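Local coordinates for cephalosporin acylase (Bacillus halodurans, PDB 2NLZ), which probably acts as an N-terminal nucleophile hydrolase of the gamma-glutamyltranspeptidase family, perhaps removing acyl groups from cephalosporins, at residues D[64-75]-D[370-381]. The protein carries 1 engineered substitution. Residues are numbered along the deposited sequence; the frame is centred on the assembly and turned at random.
Sequences TSNGIGSDAFAL and MVSFIQSNYMGF
Phe73 and Ile374 exchange two backbone hydrogen bonds, Phe73 N to Ile374 O at 2.8 Å and Ile374 N to Phe73 O at 3.0 Å, and Leu75 pairs likewise with Ser372. In this tightly packed half the Phe373 ring, swung anti to its own N (chi1 -169°), lies with one face under Phe73 O, while Ala72 CB lies 3.6 Å from Phe373 CZ. Helix 47-61 packs against this side through Ala55; on the other side of the sheet Phe73 and His419 meet edge-to-face. Strands 71-78 and 370-376 are antiparallel neighbours in one of the two stacked sheets of the alpha-beta-beta-alpha sandwich expected of an Ntn hydrolase. Pairing weakens at Asp71, whose N lies 3.4 Å from Ser376 O. Beyond it Asn377 links two loops: OD1 is 2.7 Å from OG of Ser70, which ends the type I turn Gly67-Ser70, and ND2 donates to Phe381 O and Ala393 O. With an alanine here, both carbonyls would probably lose this amide donor, and the Ser70 hydroxyl one of two possible acceptors. The looser, solvent side is at partly exposed Thr64 and Gly380; Thr64 CA sits over one face of Phe381, itself buried against Trp163 and Trp182.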
ATOM      1  N   THR D  64      -5.529  19.362 -27.025  1.00 30.10           N
ATOM      2  CA  THR D  64      -4.378  18.495 -27.065  1.00 28.45           C
ATOM      3  C   THR D  64      -4.743  17.099 -27.529  1.00 29.99           C
ATOM      4  O   THR D  64      -3.862  16.303 -27.785  1.00 32.30           O
ATOM      5  CB  THR D  64      -3.714  18.393 -25.688  1.00 31.96           C
ATOM      6  OG1 THR D  64      -4.676  17.958 -24.722  1.00 35.55           O
ATOM      7  CG2 THR D  64      -3.150  19.739 -25.261  1.00 31.76           C
ATOM      8  N   SER D  65      -6.035  16.803 -27.646  1.00 23.69           N
ATOM      9  CA  SER D  65      -6.492  15.443 -27.954  1.00 30.97           C
ATOM     10  C   SER D  65      -7.512  15.405 -29.083  1.00 30.04           C
ATOM     11  O   SER D  65      -8.141  14.378 -29.345  1.00 27.93           O
ATOM     12  CB  SER D  65      -7.119  14.814 -26.709  1.00 29.54           C
ATOM     13  OG  SER D  65      -6.149  14.612 -25.703  1.00 32.39           O
ATOM     14  N   ASN D  66      -7.652  16.520 -29.777  1.00 29.80           N
ATOM     15  CA  ASN D  66      -8.885  16.775 -30.460  1.00 26.68           C
ATOM     16  C   ASN D  66      -8.787  17.938 -31.408  1.00 31.64           C
ATOM     17  O   ASN D  66      -7.809  18.673 -31.382  1.00 37.74           O
ATOM     18  CB  ASN D  66      -9.903  17.136 -29.395  1.00 26.01           C
ATOM     19  CG  ASN D  66     -11.254  16.746 -29.770  1.00 35.41           C
ATOM     20  OD1 ASN D  66     -12.219  17.240 -29.217  1.00 31.95           O
ATOM     21  ND2 ASN D  66     -11.356  15.845 -30.737  1.00 58.97           N
ATOM     22  N   GLY D  67      -9.819  18.122 -32.225  1.00 29.75           N
ATOM     23  CA  GLY D  67      -9.948  19.304 -33.067  1.00 31.10           C
ATOM     24  C   GLY D  67     -11.224  19.279 -33.879  1.00 35.11           C
ATOM     25  O   GLY D  67     -11.920  18.266 -33.943  1.00 35.62           O
ATOM     26  N   ILE D  68     -11.537  20.407 -34.503  1.00 35.48           N
ATOM     27  CA  ILE D  68     -12.655  20.474 -35.434  1.00 31.08           C
ATOM     28  C   ILE D  68     -12.275  19.691 -36.684  1.00 27.01           C
ATOM     29  O   ILE D  68     -13.127  19.113 -37.353  1.00 29.22           O
ATOM     30  CB  ILE D  68     -13.000  21.932 -35.779  1.00 35.23           C
ATOM     31  CG1 ILE D  68     -12.941  22.774 -34.499  1.00 28.72           C
ATOM     32  CG2 ILE D  68     -14.354  22.020 -36.505  1.00 31.30           C
ATOM     33  CD1 ILE D  68     -13.774  24.018 -34.501  1.00 36.99           C
ATOM     34  N   GLY D  69     -10.979  19.651 -36.968  1.00 23.36           N
ATOM     35  CA  GLY D  69     -10.449  18.834 -38.054  1.00 28.23           C
ATOM     36  C   GLY D  69     -10.226  17.369 -37.714  1.00 32.92           C
ATOM     37  O   GLY D  69      -9.385  16.709 -38.334  1.00 28.40           O
ATOM     38  N   SER D  70     -10.982  16.858 -36.740  1.00 36.16           N
ATOM     39  CA  SER D  70     -10.920  15.446 -36.351  1.00 39.85           C
ATOM     40  C   SER D  70     -11.832  14.606 -37.214  1.00 38.68           C
ATOM     41  O   SER D  70     -12.651  15.142 -37.955  1.00 46.36           O
ATOM     42  CB  SER D  70     -11.360  15.288 -34.894  1.00 34.84           C
ATOM     43  OG  SER D  70     -10.394  15.809 -33.996  1.00 51.64           O
ATOM     44  N   ASP D  71     -11.693  13.289 -37.131  1.00 29.94           N
ATOM     45  CA  ASP D  71     -12.849  12.446 -37.450  1.00 39.93           C
ATOM     46  C   ASP D  71     -13.416  11.797 -36.189  1.00 33.62           C
ATOM     47  O   ASP D  71     -12.805  11.901 -35.124  1.00 27.03           O
ATOM     48  CB  ASP D  71     -12.656  11.476 -38.645  1.00 43.70           C
ATOM     49  CG  ASP D  71     -11.322  10.801 -38.670  1.00 43.91           C
ATOM     50  OD1 ASP D  71     -10.868  10.509 -39.792  1.00 22.20           O
ATOM     51  OD2 ASP D  71     -10.734  10.557 -37.600  1.00 68.16           O
ATOM     52  N   ALA D  72     -14.591  11.175 -36.310  1.00 25.75           N
ATOM     53  CA  ALA D  72     -15.338  10.675 -35.153  1.00 20.94           C
ATOM     54  C   ALA D  72     -15.961   9.300 -35.382  1.00 24.35           C
ATOM     55  O   ALA D  72     -16.048   8.835 -36.510  1.00 35.22           O
ATOM     56  CB  ALA D  72     -16.419  11.673 -34.770  1.00 15.23           C
ATOM     57  N   PHE D  73     -16.391   8.656 -34.302  1.00 21.43           N
ATOM     58  CA  PHE D  73     -17.116   7.380 -34.370  1.00 20.77           C
ATOM     59  C   PHE D  73     -18.172   7.334 -33.270  1.00 22.99           C
ATOM     60  O   PHE D  73     -17.987   7.924 -32.191  1.00 24.96           O
ATOM     61  CB  PHE D  73     -16.167   6.195 -34.186  1.00 13.91           C
ATOM     62  CG  PHE D  73     -15.389   5.819 -35.421  1.00 19.82           C
ATOM     63  CD1 PHE D  73     -15.844   4.826 -36.265  1.00 22.29           C
ATOM     64  CD2 PHE D  73     -14.166   6.427 -35.710  1.00 25.98           C
ATOM     65  CE1 PHE D  73     -15.107   4.459 -37.383  1.00 21.90           C
ATOM     66  CE2 PHE D  73     -13.424   6.073 -36.835  1.00 10.76           C
ATOM     67  CZ  PHE D  73     -13.896   5.086 -37.669  1.00 25.85           C
ATOM     68  N   ALA D  74     -19.271   6.621 -33.524  1.00 20.27           N
ATOM     69  CA  ALA D  74     -20.336   6.506 -32.518  1.00 18.35           C
ATOM     70  C   ALA D  74     -21.103   5.200 -32.563  1.00 21.26           C
ATOM     71  O   ALA D  74     -21.381   4.665 -33.638  1.00 27.33           O
ATOM     72  CB  ALA D  74     -21.303   7.681 -32.601  1.00 18.50           C
ATOM     73  N   LEU D  75     -21.408   4.685 -31.375  1.00 18.75           N
ATOM     74  CA  LEU D  75     -22.409   3.650 -31.215  1.00 18.93           C
ATOM     75  C   LEU D  75     -23.545   4.275 -30.430  1.00 30.46           C
ATOM     76  O   LEU D  75     -23.374   4.652 -29.269  1.00 30.52           O
ATOM     77  CB  LEU D  75     -21.854   2.415 -30.501  1.00 14.06           C
ATOM     78  CG  LEU D  75     -21.145   1.369 -31.374  1.00 26.29           C
ATOM     79  CD1 LEU D  75     -20.610   0.209 -30.557  1.00 28.95           C
ATOM     80  CD2 LEU D  75     -22.089   0.859 -32.444  1.00 33.00           C
ATOM     81  N   MET D 370     -28.798   6.076 -25.370  1.00 23.59           N
ATOM     82  CA  MET D 370     -27.432   5.938 -24.860  1.00 26.00           C
ATOM     83  C   MET D 370     -26.440   6.071 -26.006  1.00 29.97           C
ATOM     84  O   MET D 370     -26.692   5.541 -27.105  1.00 27.01           O
ATOM     85  CB  MET D 370     -27.236   4.572 -24.187  1.00 17.39           C
ATOM     86  CG  MET D 370     -28.141   4.342 -22.987  1.00 27.70           C
ATOM     87  SD  MET D 370     -27.468   3.307 -21.689  1.00 32.82           S
ATOM     88  CE  MET D 370     -27.863   1.711 -22.362  1.00 25.66           C
ATOM     89  N   VAL D 371     -25.326   6.771 -25.774  1.00 20.33           N
ATOM     90  CA  VAL D 371     -24.294   6.872 -26.816  1.00 24.32           C
ATOM     91  C   VAL D 371     -22.852   6.724 -26.339  1.00 21.83           C
ATOM     92  O   VAL D 371     -22.458   7.258 -25.306  1.00 31.30           O
ATOM     93  CB  VAL D 371     -24.483   8.113 -27.769  1.00 30.93           C
ATOM     94  CG1 VAL D 371     -25.320   9.193 -27.122  1.00 28.50           C
ATOM     95  CG2 VAL D 371     -23.137   8.666 -28.290  1.00 18.19           C
ATOM     96  N   SER D 372     -22.096   5.954 -27.114  1.00 22.89           N
ATOM     97  CA  SER D 372     -20.651   5.861 -27.023  1.00 16.37           C
ATOM     98  C   SER D 372     -20.071   6.706 -28.153  1.00 19.05           C
ATOM     99  O   SER D 372     -20.251   6.376 -29.320  1.00 24.87           O
ATOM    100  CB  SER D 372     -20.242   4.404 -27.219  1.00 16.78           C
ATOM    101  OG  SER D 372     -18.864   4.183 -26.973  1.00 27.04           O
ATOM    102  N   PHE D 373     -19.392   7.799 -27.810  1.00 14.52           N
ATOM    103  CA  PHE D 373     -18.855   8.722 -28.811  1.00 20.99           C
ATOM    104  C   PHE D 373     -17.387   8.938 -28.591  1.00 24.15           C
ATOM    105  O   PHE D 373     -16.950   9.108 -27.459  1.00 36.08           O
ATOM    106  CB  PHE D 373     -19.545  10.091 -28.737  1.00 23.74           C
ATOM    107  CG  PHE D 373     -19.235  10.989 -29.899  1.00 25.49           C
ATOM    108  CD1 PHE D 373     -20.046  10.987 -31.031  1.00 23.18           C
ATOM    109  CD2 PHE D 373     -18.126  11.835 -29.874  1.00 23.03           C
ATOM    110  CE1 PHE D 373     -19.757  11.814 -32.117  1.00 13.75           C
ATOM    111  CE2 PHE D 373     -17.826  12.664 -30.960  1.00 25.67           C
ATOM    112  CZ  PHE D 373     -18.646  12.663 -32.076  1.00 30.23           C
ATOM    113  N   ILE D 374     -16.635   8.987 -29.684  1.00 21.52           N
ATOM    114  CA  ILE D 374     -15.207   9.193 -29.609  1.00 24.99           C
ATOM    115  C   ILE D 374     -14.702   9.957 -30.845  1.00 29.06           C
ATOM    116  O   ILE D 374     -15.152   9.696 -31.964  1.00 32.94           O
ATOM    117  CB  ILE D 374     -14.520   7.828 -29.411  1.00 23.71           C
ATOM    118  CG1 ILE D 374     -13.033   7.968 -29.113  1.00 36.12           C
ATOM    119  CG2 ILE D 374     -14.786   6.926 -30.579  1.00 15.70           C
ATOM    120  CD1 ILE D 374     -12.466   6.758 -28.423  1.00 42.97           C
ATOM    121  N   GLN D 375     -13.807  10.928 -30.647  1.00 21.33           N
ATOM    122  CA  GLN D 375     -13.180  11.631 -31.784  1.00 28.34           C
ATOM    123  C   GLN D 375     -11.722  11.978 -31.517  1.00 27.65           C
ATOM    124  O   GLN D 375     -11.337  12.164 -30.370  1.00 22.03           O
ATOM    125  CB  GLN D 375     -13.977  12.883 -32.219  1.00 27.29           C
ATOM    126  CG  GLN D 375     -13.967  14.030 -31.245  1.00 20.29           C
ATOM    127  CD  GLN D 375     -14.854  15.173 -31.650  1.00 21.96           C
ATOM    128  OE1 GLN D 375     -15.880  14.981 -32.295  1.00 27.35           O
ATOM    129  NE2 GLN D 375     -14.475  16.379 -31.253  1.00  9.81           N
ATOM    130  N   SER D 376     -10.923  12.072 -32.581  1.00 26.72           N
ATOM    131  CA  SER D 376      -9.492  12.333 -32.443  1.00 32.00           C
ATOM    132  C   SER D 376      -8.842  12.978 -33.672  1.00 32.77           C
ATOM    133  O   SER D 376      -9.298  12.807 -34.800  1.00 35.61           O
ATOM    134  CB  SER D 376      -8.765  11.031 -32.093  1.00 32.68           C
ATOM    135  OG  SER D 376      -7.359  11.149 -32.161  1.00 40.91           O
ATOM    136  N   ASN D 377      -7.764  13.719 -33.417  1.00 32.13           N
ATOM    137  CA  ASN D 377      -6.855  14.198 -34.446  1.00 28.38           C
ATOM    138  C   ASN D 377      -5.689  13.235 -34.655  1.00 31.50           C
ATOM    139  O   ASN D 377      -4.658  13.602 -35.214  1.00 33.49           O
ATOM    140  CB  ASN D 377      -6.328  15.576 -34.066  1.00 30.41           C
ATOM    141  CG  ASN D 377      -7.083  16.692 -34.752  1.00 32.95           C
ATOM    142  OD1 ASN D 377      -8.106  16.450 -35.380  1.00 27.83           O
ATOM    143  ND2 ASN D 377      -6.573  17.924 -34.647  1.00 30.07           N
ATOM    144  N   TYR D 378      -5.885  11.994 -34.214  1.00 33.84           N
ATOM    145  CA  TYR D 378      -4.838  10.980 -34.098  1.00 34.40           C
ATOM    146  C   TYR D 378      -3.744  11.411 -33.121  1.00 34.55           C
ATOM    147  O   TYR D 378      -3.919  11.279 -31.910  1.00 45.36           O
ATOM    148  CB  TYR D 378      -4.299  10.554 -35.464  1.00 35.49           C
ATOM    149  CG  TYR D 378      -3.353   9.383 -35.422  1.00 43.87           C
ATOM    150  CD1 TYR D 378      -3.590   8.288 -34.590  1.00 40.52           C
ATOM    151  CD2 TYR D 378      -2.220   9.359 -36.229  1.00 45.27           C
ATOM    152  CE1 TYR D 378      -2.708   7.206 -34.556  1.00 41.82           C
ATOM    153  CE2 TYR D 378      -1.343   8.281 -36.207  1.00 44.29           C
ATOM    154  CZ  TYR D 378      -1.590   7.213 -35.369  1.00 35.08           C
ATOM    155  OH  TYR D 378      -0.716   6.153 -35.352  1.00 35.57           O
ATOM    156  N   MET D 379      -2.638  11.946 -33.618  1.00 38.00           N
ATOM    157  CA  MET D 379      -1.536  12.302 -32.731  1.00 38.28           C
ATOM    158  C   MET D 379      -1.670  13.686 -32.092  1.00 36.19           C
ATOM    159  O   MET D 379      -1.247  14.687 -32.671  1.00 43.63           O
ATOM    160  CB  MET D 379      -0.202  12.168 -33.454  1.00 41.83           C
ATOM    161  CG  MET D 379       0.185  10.735 -33.703  1.00 44.43           C
ATOM    162  SD  MET D 379       1.733  10.562 -34.588  1.00 41.17           S
ATOM    163  CE  MET D 379       2.056   8.814 -34.353  1.00 61.41           C
ATOM    164  N   GLY D 380      -2.248  13.728 -30.893  1.00 33.27           N
ATOM    165  CA  GLY D 380      -2.337  14.956 -30.118  1.00 36.59           C
ATOM    166  C   GLY D 380      -3.097  16.044 -30.845  1.00 38.51           C
ATOM    167  O   GLY D 380      -4.287  15.906 -31.110  1.00 41.42           O
ATOM    168  N   PHE D 381      -2.394  17.123 -31.180  1.00 41.80           N
ATOM    169  CA  PHE D 381      -2.964  18.229 -31.942  1.00 37.96           C
ATOM    170  C   PHE D 381      -3.220  17.827 -33.396  1.00 39.35           C
ATOM    171  O   PHE D 381      -4.004  18.463 -34.100  1.00 40.06           O
ATOM    172  CB  PHE D 381      -2.035  19.444 -31.880  1.00 36.08           C
ATOM    173  CG  PHE D 381      -2.214  20.290 -30.651  1.00 38.52           C
ATOM    174  CD1 PHE D 381      -3.192  21.286 -30.608  1.00 43.40           C
ATOM    175  CD2 PHE D 381      -1.400  20.113 -29.548  1.00 34.43           C
ATOM    176  CE1 PHE D 381      -3.361  22.084 -29.481  1.00 40.40           C
ATOM    177  CE2 PHE D 381      -1.563  20.905 -28.416  1.00 37.36           C
ATOM    178  CZ  PHE D 381      -2.545  21.897 -28.382  1.00 32.80           C
TER